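Invasion-associated protein B (Bartonella henselae, PDB 3DTD) is of unknown function but belongs to the invasion-associated locus B family and may take part in the entry of the bacterium into host cells. Local coordinates at residues 32-37 with 45-50; 75-80 with 110-115; 131-136 with 148-153. All blocks are in the same frame, centred on the assembly; numbering follows the deposited sequence.

In the fold
From the N terminus, contact 1 (32-37 with 45-50) closes first, a hairpin between neighbouring strands of the seven-stranded sheet. Contact 2 (75-80 with 110-115) pairs two strands farther across the same sheet and closes a longer excursion, in which the chain passes through strands 88-92 and 98-101 of the four-stranded sheet before returning. Contact 3 (131-136 with 148-153) is a hairpin of that second sheet. The three follow in series, without nesting or crossing. Contacts 1 and 2 do not touch, but contact 3 meets both: Leu133 and Met135 pack on Leu76 and Val78, while Gln151 O probably accepts a hydrogen bond from Trp32 NE1, so the two sheets are joined at both places.

Contact 1 (32-37 with 45-50); sequences WSINCG and CFMHRQ
Strands 32-37 and 45-50 run antiparallel, 156° between their directions and 4.7 Å apart at the closest point of their axes, with Ser33-His48 and Asn35-Phe46 as hydrogen-bonded pairs and Ile34-Met47 and Cys36-Cys45 as non-hydrogen-bonded ones. On the face carrying Ser33, Asn35, Phe46 and His48, His48 CG stands between the backbone N and the carbonyl carbon, the crowded position (chi1 60°), and the ring so leans across the partner strand. Its NE2 donates diagonally to a lone pair of Asn35 OD1 at 2.7 Å, in the ring plane and nearly coplanar with the amide, which fixes the rotation of the imidazole. Ser33 CB supports one face of this ring, 3.5 Å from His48 CE1. Phe46 takes the same crowded rotamer and lays a ring face over the backbone, its CD2 3.3 Å from Asn35 O. At the far end of the pair the Trp32 indole is held between Met47 and Arg49 of the partner strand: Arg49 CB lies over the centre of its six-membered ring, 3.8 Å from Trp32 CE2, and Met47 CE touches the opposite face nearer the rim. Ile34, Cys45 and Met47 turn instead to helix 155-168. On that face Cys36 SG and Cys45 SG join at 2.0 Å (chi3 109°), making this a β-hairpin stapled near its turn by a cross-strand disulfide at a non-hydrogen-bonded pair.

Contact 2 (75-80 with 110-115); sequences NLTVPF and GCIVPI
The tight part of this antiparallel pair is the buried face formed by Leu76, Val78, Cys111 and Val113. Leu76 and Val113 lie side by side and point the same way, Leu76 CB 4.0 Å from Val113 CB. Val78 places CG2 between its own backbone N and carbonyl carbon, where the methyl reaches Cys111 and Val113, two residues apart on the same face of the partner strand: it is 3.8 Å from Cys111 CB and 4.0 Å from Val113 CG2. Beneath these side chains four backbone hydrogen bonds grip the strands, which run at 151° to one another. Val113 N to Leu76 O is the shortest, at 2.6 Å and nearly along the carbonyl axis, whereas Leu76 N approaches Val113 O from above the carbonyl plane. Packing is also close at Gly110, where phi is 138° and Val78 O, Thr77 CG2 and the preceding carbonyl O leave no room for a side chain.

The other face, with Asn75, Thr77, Ile112 and Pro114, is less buried and partly open to solvent. Here polar atoms rest against aliphatic ones: Asn75 OD1 is 3.4 Å from Ile112 CG2, and Thr77 OG1 is 3.6 Å from Ile112 CD1, as Thr77 and Ile112 run alongside each other. Beyond the strand end, the Phe80 side chain reaches across to set one ring face over Gly110, its CE1 3.8 Å from Gly110 CA. Cys111 SG lies obliquely to the same ring and is tied to Cys106 by a disulfide, while Phe80 also packs on Pro108 of a neighbouring subunit.

Leu76 and Val78 reach on to Leu133 and Met135 of the four-stranded sheet, an arrangement of two facing antiparallel sheets consistent with the β-sandwich of the E-set clan.

Contact 3 (131-136 with 148-153); sequences LKLAMT and LFVQLN
Leu133 is at the apolar centre, its CD2 methyl 4.3 Å from Val150 CG2 and also against the side chain of Leu148, with CB of Leu148 4.2 Å from CD2 of Leu133. A nearly eclipsed second torsion (chi2 -7°) brings that methyl over the backbone of Phe149. Leu131 extends the cluster on the same side: its CB packs beside Val150 and lies 4.1 Å from Leu152 CD2, so that Leu152, already past the strand, still packs against Leu131. Leu90 of strand 88-92 packs on Leu131 and Leu133, and Leu125 of helix 119-127 on Leu131 and Leu152.

Next comes the backbone ladder, whose short axes stand at 167°. Leu131 N donates to Val150 O at 2.8 Å in an almost straight bond (178°), and Val150 N returns one to a lone pair of Leu131 O at 2.9 Å. Leu133 N then bonds to Leu148 O from above the carbonyl plane, the last direct bond between the two segments; the hairpin pairs again at Met135 with Leu145. In between, a water donates to Leu133 O at 2.7 Å and accepts from Leu148 N at 3.3 Å, a bridge inserted where these two groups do not bond directly.

On the face carrying Lys132 and Phe149, the Phe149 ring leads away from residues 131-136 and stacks on His130, one residue earlier in the same strand; it also packs on Glu27 of a neighbouring subunit. Gln151 OE1 accepts a hydrogen bond from Thr28 N of that subunit, carrying the polar edge into the assembly. The whole is a β-hairpin at the margin of the four-stranded sheet, with one water bridging Leu133 and Leu148.

Contact 1 (32-37 with 45-50)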
ATOM      1  N   TRP C  32     -23.162  25.989 -15.376  1.00 34.26           N
ATOM      2  CA  TRP C  32     -22.401  25.707 -16.590  1.00 34.16           C
ATOM      3  C   TRP C  32     -20.961  26.193 -16.512  1.00 35.27           C
ATOM      4  O   TRP C  32     -20.674  27.214 -15.886  1.00 33.73           O
ATOM      5  CB  TRP C  32     -23.122  26.275 -17.816  1.00 31.59           C
ATOM      6  CG  TRP C  32     -24.264  25.418 -18.228  1.00 30.31           C
ATOM      7  CD1 TRP C  32     -25.496  25.357 -17.643  1.00 26.72           C
ATOM      8  CD2 TRP C  32     -24.277  24.464 -19.299  1.00 29.99           C
ATOM      9  NE1 TRP C  32     -26.279  24.428 -18.286  1.00 29.99           N
ATOM     10  CE2 TRP C  32     -25.557  23.866 -19.309  1.00 30.83           C
ATOM     11  CE3 TRP C  32     -23.332  24.056 -20.253  1.00 28.86           C
ATOM     12  CZ2 TRP C  32     -25.920  22.886 -20.239  1.00 32.14           C
ATOM     13  CZ3 TRP C  32     -23.692  23.084 -21.178  1.00 30.04           C
ATOM     14  CH2 TRP C  32     -24.977  22.509 -21.162  1.00 32.64           C
ATOM     15  N   SER C  33     -20.064  25.432 -17.135  1.00 35.32           N
ATOM     16  CA  SER C  33     -18.634  25.743 -17.151  1.00 33.97           C
ATOM     17  C   SER C  33     -18.123  26.031 -18.563  1.00 34.89           C
ATOM     18  O   SER C  33     -18.659  25.515 -19.541  1.00 31.89           O
ATOM     19  CB  SER C  33     -17.824  24.598 -16.537  1.00 35.00           C
ATOM     20  OG  SER C  33     -18.210  24.347 -15.197  1.00 40.13           O
ATOM     21  N   ILE C  34     -17.087  26.865 -18.652  1.00 37.30           N
ATOM     22  CA  ILE C  34     -16.435  27.181 -19.922  1.00 37.86           C
ATOM     23  C   ILE C  34     -14.920  26.975 -19.839  1.00 38.20           C
ATOM     24  O   ILE C  34     -14.254  27.499 -18.940  1.00 37.73           O
ATOM     25  CB  ILE C  34     -16.764  28.624 -20.419  1.00 39.31           C
ATOM     26  CG1 ILE C  34     -18.234  28.723 -20.826  1.00 39.00           C
ATOM     27  CG2 ILE C  34     -15.882  29.028 -21.613  1.00 35.83           C
ATOM     28  CD1 ILE C  34     -18.701  30.119 -21.070  1.00 40.74           C
ATOM     29  N   ASN C  35     -14.396  26.192 -20.780  1.00 40.62           N
ATOM     30  CA  ASN C  35     -12.963  26.000 -20.937  1.00 42.02           C
ATOM     31  C   ASN C  35     -12.544  26.261 -22.375  1.00 44.93           C
ATOM     32  O   ASN C  35     -13.253  25.897 -23.310  1.00 47.27           O
ATOM     33  CB  ASN C  35     -12.555  24.591 -20.506  1.00 40.02           C
ATOM     34  CG  ASN C  35     -12.565  24.416 -19.000  1.00 40.83           C
ATOM     35  OD1 ASN C  35     -13.519  23.892 -18.429  1.00 42.20           O
ATOM     36  ND2 ASN C  35     -11.497  24.864 -18.346  1.00 36.97           N
ATOM     37  N   CYS C  36     -11.401  26.914 -22.543  1.00 51.81           N
ATOM     38  CA  CYS C  36     -10.860  27.177 -23.868  1.00 58.08           C
ATOM     39  C   CYS C  36      -9.544  26.446 -24.080  1.00 62.37           C
ATOM     40  O   CYS C  36      -8.740  26.316 -23.163  1.00 64.73           O
ATOM     41  CB  CYS C  36     -10.679  28.678 -24.098  1.00 57.08           C
ATOM     42  SG  CYS C  36     -12.203  29.648 -23.954  1.00 60.66           S
ATOM     43  N   GLY C  37      -9.343  25.965 -25.299  1.00 59.53           N
ATOM     44  CA  GLY C  37      -8.094  25.333 -25.692  1.00 56.04           C
ATOM     45  C   GLY C  37      -7.785  25.649 -27.141  1.00 53.10           C
ATOM     46  O   GLY C  37      -8.685  25.969 -27.913  1.00 53.77           O
ATOM     47  N   CYS C  45     -13.405  27.365 -27.690  1.00 56.34           N
ATOM     48  CA  CYS C  45     -14.003  27.412 -26.368  1.00 51.96           C
ATOM     49  C   CYS C  45     -15.250  26.553 -26.317  1.00 48.26           C
ATOM     50  O   CYS C  45     -16.093  26.609 -27.209  1.00 48.50           O
ATOM     51  CB  CYS C  45     -14.321  28.854 -25.979  1.00 53.49           C
ATOM     52  SG  CYS C  45     -12.860  29.903 -25.867  1.00 59.90           S
ATOM     53  N   PHE C  46     -15.357  25.744 -25.273  1.00 46.54           N
ATOM     54  CA  PHE C  46     -16.521  24.888 -25.107  1.00 45.10           C
ATOM     55  C   PHE C  46     -17.274  25.109 -23.798  1.00 40.80           C
ATOM     56  O   PHE C  46     -16.717  25.556 -22.798  1.00 37.09           O
ATOM     57  CB  PHE C  46     -16.197  23.401 -25.355  1.00 47.57           C
ATOM     58  CG  PHE C  46     -15.126  22.835 -24.461  1.00 53.21           C
ATOM     59  CD1 PHE C  46     -15.466  22.125 -23.313  1.00 57.17           C
ATOM     60  CD2 PHE C  46     -13.775  22.972 -24.789  1.00 55.86           C
ATOM     61  CE1 PHE C  46     -14.479  21.582 -22.485  1.00 57.79           C
ATOM     62  CE2 PHE C  46     -12.780  22.440 -23.966  1.00 61.68           C
ATOM     63  CZ  PHE C  46     -13.135  21.739 -22.812  1.00 59.18           C
ATOM     64  N   MET C  47     -18.556  24.772 -23.849  1.00 40.92           N
ATOM     65  CA  MET C  47     -19.531  25.016 -22.807  1.00 36.75           C
ATOM     66  C   MET C  47     -19.944  23.651 -22.295  1.00 35.78           C
ATOM     67  O   MET C  47     -20.399  22.820 -23.077  1.00 35.37           O
ATOM     68  CB  MET C  47     -20.725  25.665 -23.484  1.00 40.98           C
ATOM     69  CG  MET C  47     -21.550  26.590 -22.677  1.00 41.94           C
ATOM     70  SD  MET C  47     -22.868  27.230 -23.738  1.00 31.55           S
ATOM     71  CE  MET C  47     -24.192  26.999 -22.578  1.00 28.66           C
ATOM     72  N   HIS C  48     -19.793  23.393 -21.001  1.00 36.12           N
ATOM     73  CA  HIS C  48     -20.052  22.037 -20.503  1.00 33.95           C
ATOM     74  C   HIS C  48     -20.700  21.928 -19.129  1.00 33.69           C
ATOM     75  O   HIS C  48     -20.634  22.847 -18.322  1.00 32.58           O
ATOM     76  CB  HIS C  48     -18.791  21.163 -20.583  1.00 31.25           C
ATOM     77  CG  HIS C  48     -17.637  21.688 -19.791  1.00 33.61           C
ATOM     78  ND1 HIS C  48     -17.314  21.206 -18.542  1.00 36.89           N
ATOM     79  CD2 HIS C  48     -16.732  22.656 -20.067  1.00 31.33           C
ATOM     80  CE1 HIS C  48     -16.254  21.847 -18.088  1.00 36.66           C
ATOM     81  NE2 HIS C  48     -15.884  22.734 -18.991  1.00 34.86           N
ATOM     82  N   ARG C  49     -21.328  20.776 -18.902  1.00 34.61           N
ATOM     83  CA  ARG C  49     -22.087  20.475 -17.695  1.00 35.47           C
ATOM     84  C   ARG C  49     -22.111  18.956 -17.457  1.00 37.50           C
ATOM     85  O   ARG C  49     -22.381  18.185 -18.378  1.00 37.22           O
ATOM     86  CB  ARG C  49     -23.518  21.013 -17.841  1.00 34.53           C
ATOM     87  CG  ARG C  49     -24.524  20.499 -16.819  1.00 32.80           C
ATOM     88  CD  ARG C  49     -24.618  21.427 -15.628  1.00 34.51           C
ATOM     89  NE  ARG C  49     -25.194  20.771 -14.457  1.00 35.25           N
ATOM     90  CZ  ARG C  49     -24.683  20.822 -13.230  1.00 35.17           C
ATOM     91  NH1 ARG C  49     -23.580  21.516 -12.975  1.00 34.56           N
ATOM     92  NH2 ARG C  49     -25.297  20.183 -12.251  1.00 33.44           N
ATOM     93  N   GLN C  50     -21.834  18.517 -16.256  1.00 39.06           N
ATOM     94  CA  GLN C  50     -22.111  17.160 -15.934  1.00 38.82           C
ATOM     95  C   GLN C  50     -23.062  17.012 -14.809  1.00 35.44           C
ATOM     96  O   GLN C  50     -23.156  17.850 -13.987  1.00 36.10           O
ATOM     97  CB  GLN C  50     -20.845  16.356 -15.755  1.00 37.86           C
ATOM     98  CG  GLN C  50     -20.058  16.709 -14.609  1.00 50.42           C
ATOM     99  CD  GLN C  50     -18.691  16.157 -14.671  1.00 51.58           C
ATOM    100  OE1 GLN C  50     -17.962  16.250 -13.734  1.00 47.86           O
ATOM    101  NE2 GLN C  50     -18.337  15.582 -15.776  1.00 56.67           N
TER

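Contact 2 (75-80 with 110-115)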
ATOM      1  N   ASN C  75     -21.754  17.204 -27.995  1.00 43.32           N
ATOM      2  CA  ASN C  75     -22.012  15.832 -27.570  1.00 40.36           C
ATOM      3  C   ASN C  75     -22.688  15.701 -26.218  1.00 39.10           C
ATOM      4  O   ASN C  75     -22.376  16.426 -25.272  1.00 40.14           O
ATOM      5  CB  ASN C  75     -20.715  15.014 -27.575  1.00 41.39           C
ATOM      6  CG  ASN C  75     -20.200  14.746 -28.979  1.00 47.44           C
ATOM      7  OD1 ASN C  75     -20.886  14.136 -29.802  1.00 50.46           O
ATOM      8  ND2 ASN C  75     -18.986  15.203 -29.257  1.00 49.85           N
ATOM      9  N   LEU C  76     -23.607  14.749 -26.147  1.00 36.79           N
ATOM     10  CA  LEU C  76     -24.237  14.344 -24.912  1.00 38.64           C
ATOM     11  C   LEU C  76     -23.699  12.964 -24.535  1.00 38.29           C
ATOM     12  O   LEU C  76     -23.656  12.066 -25.370  1.00 39.37           O
ATOM     13  CB  LEU C  76     -25.756  14.310 -25.103  1.00 40.60           C
ATOM     14  CG  LEU C  76     -26.689  13.797 -24.008  1.00 47.81           C
ATOM     15  CD1 LEU C  76     -26.760  14.763 -22.847  1.00 52.51           C
ATOM     16  CD2 LEU C  76     -28.071  13.570 -24.592  1.00 43.77           C
ATOM     17  N   THR C  77     -23.264  12.810 -23.288  1.00 39.23           N
ATOM     18  CA  THR C  77     -22.813  11.519 -22.778  1.00 39.30           C
ATOM     19  C   THR C  77     -23.910  10.931 -21.897  1.00 40.66           C
ATOM     20  O   THR C  77     -24.343  11.564 -20.943  1.00 41.51           O
ATOM     21  CB  THR C  77     -21.493  11.638 -21.985  1.00 41.31           C
ATOM     22  OG1 THR C  77     -20.516  12.332 -22.773  1.00 45.21           O
ATOM     23  CG2 THR C  77     -20.949  10.261 -21.623  1.00 38.71           C
ATOM     24  N   VAL C  78     -24.370   9.730 -22.247  1.00 41.56           N
ATOM     25  CA  VAL C  78     -25.443   9.039 -21.521  1.00 39.63           C
ATOM     26  C   VAL C  78     -24.887   7.740 -20.901  1.00 40.72           C
ATOM     27  O   VAL C  78     -23.784   7.323 -21.262  1.00 39.47           O
ATOM     28  CB  VAL C  78     -26.705   8.779 -22.435  1.00 39.17           C
ATOM     29  CG1 VAL C  78     -27.307  10.095 -22.937  1.00 38.77           C
ATOM     30  CG2 VAL C  78     -26.388   7.849 -23.593  1.00 36.29           C
ATOM     31  N   PRO C  79     -25.621   7.117 -19.949  1.00 40.77           N
ATOM     32  CA  PRO C  79     -25.125   5.876 -19.330  1.00 40.58           C
ATOM     33  C   PRO C  79     -24.972   4.671 -20.263  1.00 39.48           C
ATOM     34  O   PRO C  79     -25.489   4.665 -21.377  1.00 40.72           O
ATOM     35  CB  PRO C  79     -26.196   5.551 -18.273  1.00 39.27           C
ATOM     36  CG  PRO C  79     -26.933   6.797 -18.058  1.00 39.69           C
ATOM     37  CD  PRO C  79     -26.905   7.532 -19.352  1.00 38.10           C
ATOM     38  N   PHE C  80     -24.249   3.664 -19.779  1.00 38.81           N
ATOM     39  CA  PHE C  80     -24.185   2.347 -20.399  1.00 36.76           C
ATOM     40  C   PHE C  80     -25.527   1.638 -20.225  1.00 38.38           C
ATOM     41  O   PHE C  80     -26.317   1.996 -19.347  1.00 39.07           O
ATOM     42  CB  PHE C  80     -23.101   1.505 -19.720  1.00 36.23           C
ATOM     43  CG  PHE C  80     -21.693   1.951 -20.012  1.00 37.44           C
ATOM     44  CD1 PHE C  80     -21.234   2.080 -21.322  1.00 32.34           C
ATOM     45  CD2 PHE C  80     -20.812   2.202 -18.970  1.00 36.07           C
ATOM     46  CE1 PHE C  80     -19.933   2.477 -21.582  1.00 29.85           C
ATOM     47  CE2 PHE C  80     -19.510   2.597 -19.222  1.00 36.06           C
ATOM     48  CZ  PHE C  80     -19.069   2.735 -20.526  1.00 33.59           C
ATOM     49  N   GLY C 110     -18.858   6.548 -21.258  1.00 40.22           N
ATOM     50  CA  GLY C 110     -20.284   6.307 -21.496  1.00 35.10           C
ATOM     51  C   GLY C 110     -20.615   6.373 -22.976  1.00 38.25           C
ATOM     52  O   GLY C 110     -19.717   6.361 -23.823  1.00 37.59           O
ATOM     53  N   CYS C 111     -21.907   6.457 -23.286  1.00 37.08           N
ATOM     54  CA  CYS C 111     -22.372   6.470 -24.671  1.00 37.28           C
ATOM     55  C   CYS C 111     -22.584   7.880 -25.222  1.00 37.37           C
ATOM     56  O   CYS C 111     -23.244   8.709 -24.600  1.00 39.07           O
ATOM     57  CB  CYS C 111     -23.631   5.617 -24.812  1.00 36.62           C
ATOM     58  SG  CYS C 111     -23.288   3.875 -24.534  1.00 42.88           S
ATOM     59  N   ILE C 112     -22.018   8.132 -26.398  1.00 37.61           N
ATOM     60  CA  ILE C 112     -21.956   9.471 -26.969  1.00 38.67           C
ATOM     61  C   ILE C 112     -23.098   9.730 -27.954  1.00 39.37           C
ATOM     62  O   ILE C 112     -23.288   8.982 -28.917  1.00 38.31           O
ATOM     63  CB  ILE C 112     -20.575   9.739 -27.644  1.00 40.10           C
ATOM     64  CG1 ILE C 112     -19.410   9.368 -26.707  1.00 39.98           C
ATOM     65  CG2 ILE C 112     -20.463  11.182 -28.135  1.00 35.83           C
ATOM     66  CD1 ILE C 112     -19.352  10.132 -25.372  1.00 47.00           C
ATOM     67  N   VAL C 113     -23.853  10.794 -27.681  1.00 38.56           N
ATOM     68  CA  VAL C 113     -24.982  11.226 -28.498  1.00 37.85           C
ATOM     69  C   VAL C 113     -24.662  12.601 -29.102  1.00 38.60           C
ATOM     70  O   VAL C 113     -24.617  13.595 -28.378  1.00 37.80           O
ATOM     71  CB  VAL C 113     -26.283  11.324 -27.651  1.00 37.33           C
ATOM     72  CG1 VAL C 113     -27.470  11.706 -28.518  1.00 34.58           C
ATOM     73  CG2 VAL C 113     -26.567  10.023 -26.920  1.00 34.35           C
ATOM     74  N   PRO C 114     -24.411  12.661 -30.423  1.00 41.31           N
ATOM     75  CA  PRO C 114     -24.184  13.948 -31.085  1.00 42.44           C
ATOM     76  C   PRO C 114     -25.460  14.782 -31.145  1.00 43.55           C
ATOM     77  O   PRO C 114     -26.542  14.249 -31.395  1.00 45.44           O
ATOM     78  CB  PRO C 114     -23.757  13.555 -32.507  1.00 40.12           C
ATOM     79  CG  PRO C 114     -23.472  12.106 -32.462  1.00 41.54           C
ATOM     80  CD  PRO C 114     -24.313  11.540 -31.372  1.00 40.42           C
ATOM     81  N   ILE C 115     -25.317  16.080 -30.910  1.00 45.05           N
ATOM     82  CA  ILE C 115     -26.449  16.995 -30.861  1.00 49.18           C
ATOM     83  C   ILE C 115     -26.160  18.250 -31.673  1.00 48.42           C
ATOM     84  O   ILE C 115     -25.050  18.773 -31.644  1.00 47.10           O
ATOM     85  CB  ILE C 115     -26.820  17.374 -29.404  1.00 49.79           C
ATOM     86  CG1 ILE C 115     -25.558  17.453 -28.536  1.00 54.66           C
ATOM     87  CG2 ILE C 115     -27.783  16.345 -28.832  1.00 51.35           C
ATOM     88  CD1 ILE C 115     -25.664  18.308 -27.305  1.00 48.26           C
TER

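Contact 3 (131-136 with 148-153)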
ATOM      1  N   LEU C 131     -33.315  20.287 -19.531  1.00 41.57           N
ATOM      2  CA  LEU C 131     -33.340  19.575 -20.799  1.00 41.21           C
ATOM      3  C   LEU C 131     -33.587  18.104 -20.498  1.00 42.10           C
ATOM      4  O   LEU C 131     -32.686  17.392 -20.058  1.00 42.53           O
ATOM      5  CB  LEU C 131     -32.038  19.770 -21.574  1.00 38.75           C
ATOM      6  CG  LEU C 131     -31.912  19.039 -22.918  1.00 38.32           C
ATOM      7  CD1 LEU C 131     -32.990  19.462 -23.914  1.00 37.90           C
ATOM      8  CD2 LEU C 131     -30.547  19.281 -23.491  1.00 37.05           C
ATOM      9  N   LYS C 132     -34.825  17.667 -20.707  1.00 43.72           N
ATOM     10  CA  LYS C 132     -35.246  16.312 -20.369  1.00 42.98           C
ATOM     11  C   LYS C 132     -34.795  15.304 -21.416  1.00 42.41           C
ATOM     12  O   LYS C 132     -34.908  15.546 -22.621  1.00 40.11           O
ATOM     13  CB  LYS C 132     -36.765  16.251 -20.194  1.00 47.20           C
ATOM     14  CG  LYS C 132     -37.286  16.970 -18.954  1.00 53.94           C
ATOM     15  CD  LYS C 132     -38.783  16.774 -18.794  1.00 69.04           C
ATOM     16  CE  LYS C 132     -39.309  17.516 -17.575  1.00 83.49           C
ATOM     17  NZ  LYS C 132     -40.785  17.358 -17.416  1.00 87.36           N
ATOM     18  N   LEU C 133     -34.275  14.175 -20.944  1.00 43.77           N
ATOM     19  CA  LEU C 133     -33.838  13.095 -21.827  1.00 43.75           C
ATOM     20  C   LEU C 133     -34.765  11.885 -21.732  1.00 41.95           C
ATOM     21  O   LEU C 133     -35.237  11.537 -20.647  1.00 41.50           O
ATOM     22  CB  LEU C 133     -32.400  12.669 -21.517  1.00 43.71           C
ATOM     23  CG  LEU C 133     -31.136  13.498 -21.800  1.00 45.76           C
ATOM     24  CD1 LEU C 133     -31.372  14.780 -22.610  1.00 43.26           C
ATOM     25  CD2 LEU C 133     -30.423  13.825 -20.510  1.00 46.50           C
ATOM     26  N   ALA C 134     -35.022  11.255 -22.876  1.00 41.94           N
ATOM     27  CA  ALA C 134     -35.821  10.031 -22.942  1.00 42.56           C
ATOM     28  C   ALA C 134     -35.133   8.992 -23.826  1.00 40.75           C
ATOM     29  O   ALA C 134     -34.785   9.272 -24.977  1.00 40.17           O
ATOM     30  CB  ALA C 134     -37.223  10.334 -23.461  1.00 43.45           C
ATOM     31  N   MET C 135     -34.931   7.796 -23.277  1.00 42.05           N
ATOM     32  CA  MET C 135     -34.271   6.706 -24.007  1.00 41.47           C
ATOM     33  C   MET C 135     -34.811   5.334 -23.595  1.00 43.88           C
ATOM     34  O   MET C 135     -35.667   5.236 -22.715  1.00 43.74           O
ATOM     35  CB  MET C 135     -32.741   6.787 -23.858  1.00 39.15           C
ATOM     36  CG  MET C 135     -32.225   6.746 -22.427  1.00 39.34           C
ATOM     37  SD  MET C 135     -30.613   7.536 -22.227  1.00 36.97           S
ATOM     38  CE  MET C 135     -31.074   9.259 -22.124  1.00 41.61           C
ATOM     39  N   THR C 136     -34.314   4.284 -24.243  1.00 46.07           N
ATOM     40  CA  THR C 136     -34.750   2.916 -23.978  1.00 45.18           C
ATOM     41  C   THR C 136     -33.589   2.097 -23.404  1.00 45.55           C
ATOM     42  O   THR C 136     -32.471   2.150 -23.914  1.00 44.57           O
ATOM     43  CB  THR C 136     -35.288   2.248 -25.271  1.00 45.92           C
ATOM     44  OG1 THR C 136     -36.185   3.144 -25.940  1.00 48.52           O
ATOM     45  CG2 THR C 136     -36.020   0.957 -24.956  1.00 42.10           C
ATOM     46  N   LEU C 148     -33.771  11.214 -16.531  1.00 51.17           N
ATOM     47  CA  LEU C 148     -32.508  11.920 -16.731  1.00 46.73           C
ATOM     48  C   LEU C 148     -32.714  13.275 -17.406  1.00 44.22           C
ATOM     49  O   LEU C 148     -33.620  13.446 -18.220  1.00 45.14           O
ATOM     50  CB  LEU C 148     -31.538  11.065 -17.546  1.00 47.15           C
ATOM     51  CG  LEU C 148     -30.454  10.209 -16.881  1.00 47.34           C
ATOM     52  CD1 LEU C 148     -30.909   9.491 -15.616  1.00 46.46           C
ATOM     53  CD2 LEU C 148     -29.937   9.222 -17.907  1.00 44.01           C
ATOM     54  N   PHE C 149     -31.859  14.232 -17.057  1.00 42.14           N
ATOM     55  CA  PHE C 149     -31.961  15.606 -17.541  1.00 41.17           C
ATOM     56  C   PHE C 149     -30.615  16.312 -17.464  1.00 40.87           C
ATOM     57  O   PHE C 149     -29.688  15.839 -16.804  1.00 41.53           O
ATOM     58  CB  PHE C 149     -33.021  16.410 -16.754  1.00 44.39           C
ATOM     59  CG  PHE C 149     -32.888  16.290 -15.260  1.00 47.84           C
ATOM     60  CD1 PHE C 149     -31.999  17.099 -14.554  1.00 47.22           C
ATOM     61  CD2 PHE C 149     -33.650  15.359 -14.558  1.00 48.94           C
ATOM     62  CE1 PHE C 149     -31.868  16.975 -13.185  1.00 49.56           C
ATOM     63  CE2 PHE C 149     -33.522  15.228 -13.187  1.00 50.32           C
ATOM     64  CZ  PHE C 149     -32.630  16.031 -12.505  1.00 51.81           C
ATOM     65  N   VAL C 150     -30.519  17.445 -18.154  1.00 39.61           N
ATOM     66  CA  VAL C 150     -29.422  18.386 -17.976  1.00 35.68           C
ATOM     67  C   VAL C 150     -30.035  19.693 -17.459  1.00 37.29           C
ATOM     68  O   VAL C 150     -30.985  20.206 -18.044  1.00 36.85           O
ATOM     69  CB  VAL C 150     -28.630  18.618 -19.298  1.00 35.21           C
ATOM     70  CG1 VAL C 150     -27.513  19.629 -19.101  1.00 29.06           C
ATOM     71  CG2 VAL C 150     -28.048  17.308 -19.815  1.00 32.12           C
ATOM     72  N   GLN C 151     -29.514  20.202 -16.345  1.00 37.74           N
ATOM     73  CA  GLN C 151     -30.005  21.451 -15.766  1.00 36.05           C
ATOM     74  C   GLN C 151     -29.471  22.635 -16.564  1.00 36.79           C
ATOM     75  O   GLN C 151     -28.286  22.680 -16.899  1.00 36.06           O
ATOM     76  CB  GLN C 151     -29.601  21.564 -14.301  1.00 35.04           C
ATOM     77  CG  GLN C 151     -30.162  20.478 -13.404  1.00 36.08           C
ATOM     78  CD  GLN C 151     -29.719  20.631 -11.965  1.00 39.49           C
ATOM     79  OE1 GLN C 151     -30.325  21.370 -11.194  1.00 44.44           O
ATOM     80  NE2 GLN C 151     -28.656  19.922 -11.594  1.00 37.82           N
ATOM     81  N   LEU C 152     -30.352  23.587 -16.863  1.00 39.39           N
ATOM     82  CA  LEU C 152     -30.037  24.680 -17.784  1.00 37.02           C
ATOM     83  C   LEU C 152     -29.741  26.030 -17.121  1.00 35.97           C
ATOM     84  O   LEU C 152     -29.593  27.034 -17.812  1.00 39.71           O
ATOM     85  CB  LEU C 152     -31.153  24.835 -18.829  1.00 35.03           C
ATOM     86  CG  LEU C 152     -31.453  23.638 -19.739  1.00 35.01           C
ATOM     87  CD1 LEU C 152     -32.736  23.884 -20.524  1.00 34.24           C
ATOM     88  CD2 LEU C 152     -30.283  23.316 -20.680  1.00 30.39           C
ATOM     89  N   ASN C 153     -29.655  26.056 -15.792  1.00 39.16           N
ATOM     90  CA  ASN C 153     -29.324  27.287 -15.069  1.00 38.07           C
ATOM     91  C   ASN C 153     -27.917  27.779 -15.407  1.00 39.06           C
ATOM     92  O   ASN C 153     -26.923  27.130 -15.079  1.00 39.34           O
ATOM     93  CB  ASN C 153     -29.486  27.117 -13.555  1.00 41.24           C
ATOM     94  CG  ASN C 153     -29.257  28.416 -12.795  1.00 44.16           C
ATOM     95  OD1 ASN C 153     -28.170  28.661 -12.275  1.00 50.41           O
ATOM     96  ND2 ASN C 153     -30.276  29.263 -12.751  1.00 50.34           N
TER
HETATM   97  O   HOH W   1     -33.791   9.646 -19.415  1.00 46.72           O